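Local structure of hypothetical protein, GDSL-like Lipase/Acylhydrolase family protein (Bacteroides uniformis, 4M8K) at residues Y144-A149 with E176-S181. The protein is a putative GDSL-like lipase or acylhydrolase that probably hydrolyses ester bonds, although its substrate is not established. Numbering follows the deposited sequence.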
loop_
_atom_site.group_PDB
_atom_site.type_symbol
_atom_site.label_atom_id
_atom_site.label_comp_id
_atom_site.label_asym_id
_atom_site.label_seq_id
_atom_site.Cartn_x
_atom_site.Cartn_y
_atom_site.Cartn_z
ATOM N N TYR A 144 16.160 4.157 7.519
ATOM C CA TYR A 144 16.658 2.993 6.746
ATOM C C TYR A 144 16.139 1.684 7.334
ATOM O O TYR A 144 16.198 0.666 6.684
ATOM C CB TYR A 144 18.216 3.006 6.652
ATOM C CG TYR A 144 18.707 3.961 5.617
ATOM C CD1 TYR A 144 18.832 3.540 4.302
ATOM C CD2 TYR A 144 19.031 5.283 5.921
ATOM C CE1 TYR A 144 19.218 4.410 3.329
ATOM C CE2 TYR A 144 19.407 6.176 4.930
ATOM C CZ TYR A 144 19.518 5.720 3.645
ATOM O OH TYR A 144 19.930 6.570 2.660
ATOM N N SER A 145 15.616 1.700 8.569
ATOM C CA SER A 145 15.091 0.501 9.172
ATOM C C SER A 145 13.534 0.432 9.091
ATOM O O SER A 145 12.842 1.464 9.045
ATOM C CB SER A 145 15.539 0.404 10.641
ATOM O OG SER A 145 16.935 0.125 10.690
ATOM N N PHE A 146 13.008 -0.775 9.105
ATOM C CA PHE A 146 11.567 -0.942 8.885
ATOM C C PHE A 146 10.638 -0.375 9.976
ATOM O O PHE A 146 9.643 0.370 9.692
ATOM C CB PHE A 146 11.217 -2.402 8.677
ATOM C CG PHE A 146 9.774 -2.584 8.305
ATOM C CD1 PHE A 146 9.352 -2.277 6.997
ATOM C CD2 PHE A 146 8.829 -2.951 9.233
ATOM C CE1 PHE A 146 8.034 -2.343 6.652
ATOM C CE2 PHE A 146 7.493 -3.082 8.854
ATOM C CZ PHE A 146 7.104 -2.762 7.565
ATOM N N ARG A 147 10.889 -0.732 11.221
ATOM C CA ARG A 147 10.002 -0.250 12.272
ATOM C C ARG A 147 9.973 1.287 12.399
ATOM O O ARG A 147 8.876 1.849 12.412
ATOM C CB ARG A 147 10.310 -0.893 13.599
ATOM C CG ARG A 147 9.927 -2.373 13.616
ATOM C CD ARG A 147 10.524 -3.047 14.836
ATOM N NE ARG A 147 10.203 -4.480 14.918
ATOM C CZ ARG A 147 10.827 -5.330 15.727
ATOM N NH1 ARG A 147 11.830 -4.907 16.496
ATOM N NH2 ARG A 147 10.466 -6.609 15.776
ATOM N N PRO A 148 11.151 1.961 12.492
ATOM C CA PRO A 148 11.034 3.424 12.516
ATOM C C PRO A 148 10.310 4.002 11.279
ATOM O O PRO A 148 9.497 4.896 11.425
ATOM C CB PRO A 148 12.482 3.887 12.573
ATOM C CG PRO A 148 13.274 2.711 13.107
ATOM C CD PRO A 148 12.539 1.494 12.628
ATOM N N ALA A 149 10.608 3.477 10.079
ATOM C CA ALA A 149 9.961 3.959 8.841
ATOM C C ALA A 149 8.437 3.805 8.817
ATOM O O ALA A 149 7.750 4.748 8.460
ATOM C CB ALA A 149 10.588 3.297 7.634
ATOM N N GLU A 176 7.893 -12.895 9.569
ATOM C CA GLU A 176 7.291 -12.754 10.870
ATOM C C GLU A 176 7.514 -11.381 11.418
ATOM O O GLU A 176 6.606 -10.758 11.922
ATOM C CB GLU A 176 7.924 -13.762 11.830
ATOM C CG GLU A 176 7.002 -14.174 12.959
ATOM C CD GLU A 176 7.498 -15.420 13.715
ATOM O OE1 GLU A 176 8.703 -15.517 14.095
ATOM O OE2 GLU A 176 6.662 -16.312 13.922
ATOM N N GLU A 177 8.728 -10.893 11.312
ATOM C CA GLU A 177 9.061 -9.560 11.849
ATOM C C GLU A 177 8.346 -8.392 11.147
ATOM O O GLU A 177 7.853 -7.513 11.826
ATOM C CB GLU A 177 10.573 -9.351 11.852
ATOM C CG GLU A 177 11.194 -10.170 12.963
ATOM C CD GLU A 177 12.707 -10.220 12.915
ATOM O OE1 GLU A 177 13.320 -9.506 12.094
ATOM O OE2 GLU A 177 13.286 -10.997 13.702
ATOM N N VAL A 178 8.275 -8.385 9.814
ATOM C CA VAL A 178 7.535 -7.351 9.101
ATOM C C VAL A 178 6.034 -7.459 9.400
ATOM O O VAL A 178 5.334 -6.465 9.611
ATOM C CB VAL A 178 7.828 -7.410 7.567
ATOM C CG1 VAL A 178 6.801 -6.637 6.751
ATOM C CG2 VAL A 178 9.229 -6.865 7.276
ATOM N N THR A 179 5.543 -8.674 9.455
ATOM C CA THR A 179 4.132 -8.889 9.682
ATOM C C THR A 179 3.699 -8.415 11.085
ATOM O O THR A 179 2.694 -7.662 11.244
ATOM C CB THR A 179 3.788 -10.375 9.503
ATOM O OG1 THR A 179 4.118 -10.786 8.152
ATOM C CG2 THR A 179 2.330 -10.570 9.722
ATOM N N ASP A 180 4.454 -8.847 12.081
ATOM C CA ASP A 180 4.162 -8.523 13.464
ATOM C C ASP A 180 4.366 -7.024 13.704
ATOM O O ASP A 180 3.608 -6.377 14.468
ATOM C CB ASP A 180 5.065 -9.315 14.431
ATOM C CG ASP A 180 4.695 -10.796 14.555
ATOM O OD1 ASP A 180 3.609 -11.191 14.096
ATOM O OD2 ASP A 180 5.513 -11.548 15.134
ATOM N N SER A 181 5.430 -6.482 13.122
ATOM C CA SER A 181 5.743 -5.058 13.312
ATOM C C SER A 181 4.608 -4.170 12.779
ATOM O O SER A 181 4.179 -3.237 13.455
ATOM C CB SER A 181 7.068 -4.678 12.651
ATOM O OG SER A 181 8.179 -5.382 13.226
HETATM O O HOH W 1 8.186 -8.147 14.934
#
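In the alpha/beta fold expected of a GDSL-like hydrolase, helices 146-160 and 176-189, joined in sequence through strand 165-170 of the central parallel sheet, meet near their N-terminal ends, where Phe146 and Arg147 pack against Val178 and Ser181. The polar half centres on the Ser181 hydroxyl. Arg147 has an extended chain from CG to NE, which carries the guanidinium across to the second helix. There Arg147 NE donates to Ser181 OG at 2.8 Å, nearly straight at 177° and with the oxygen only 2° out of the guanidinium plane. Ser181 gives its own proton back to Glu177 O, 2.6 Å from Ser181 OG. That carbonyl also accepts the helical bond from Ser181 N, and the two donors come from opposite faces of its plane. A water extends the network: it accepts from Arg147 NH2 at 2.9 Å and donates to Glu177 O at 3.2 Å. Arg147 NH1 makes a weak hydrogen bond to Gly131 O. The apolar half is Phe146, whose CG lies anti to the backbone N (chi1 -174°), which sets the ring against Val178 and Ser181. Val178 CG2 lies over the centre of one ring face, while Val178 CG1 approaches Phe146 CZ at 4.0 Å; at the ring edge, Phe146 CE2 is 4.1 Å from Ser181 CB. Helix 121-126 adds Asp123 against Phe146 and Ser124 against Val178. The directional NE bond, backed by the water from NH2, holds the guanidinium in a defined rotation. Because the Ser181 proton goes to Glu177 O, its oxygen can receive NE-H, so the arginine is tied, directly at Ser181 and through water at Glu177, to the first two turns of helix 176-189.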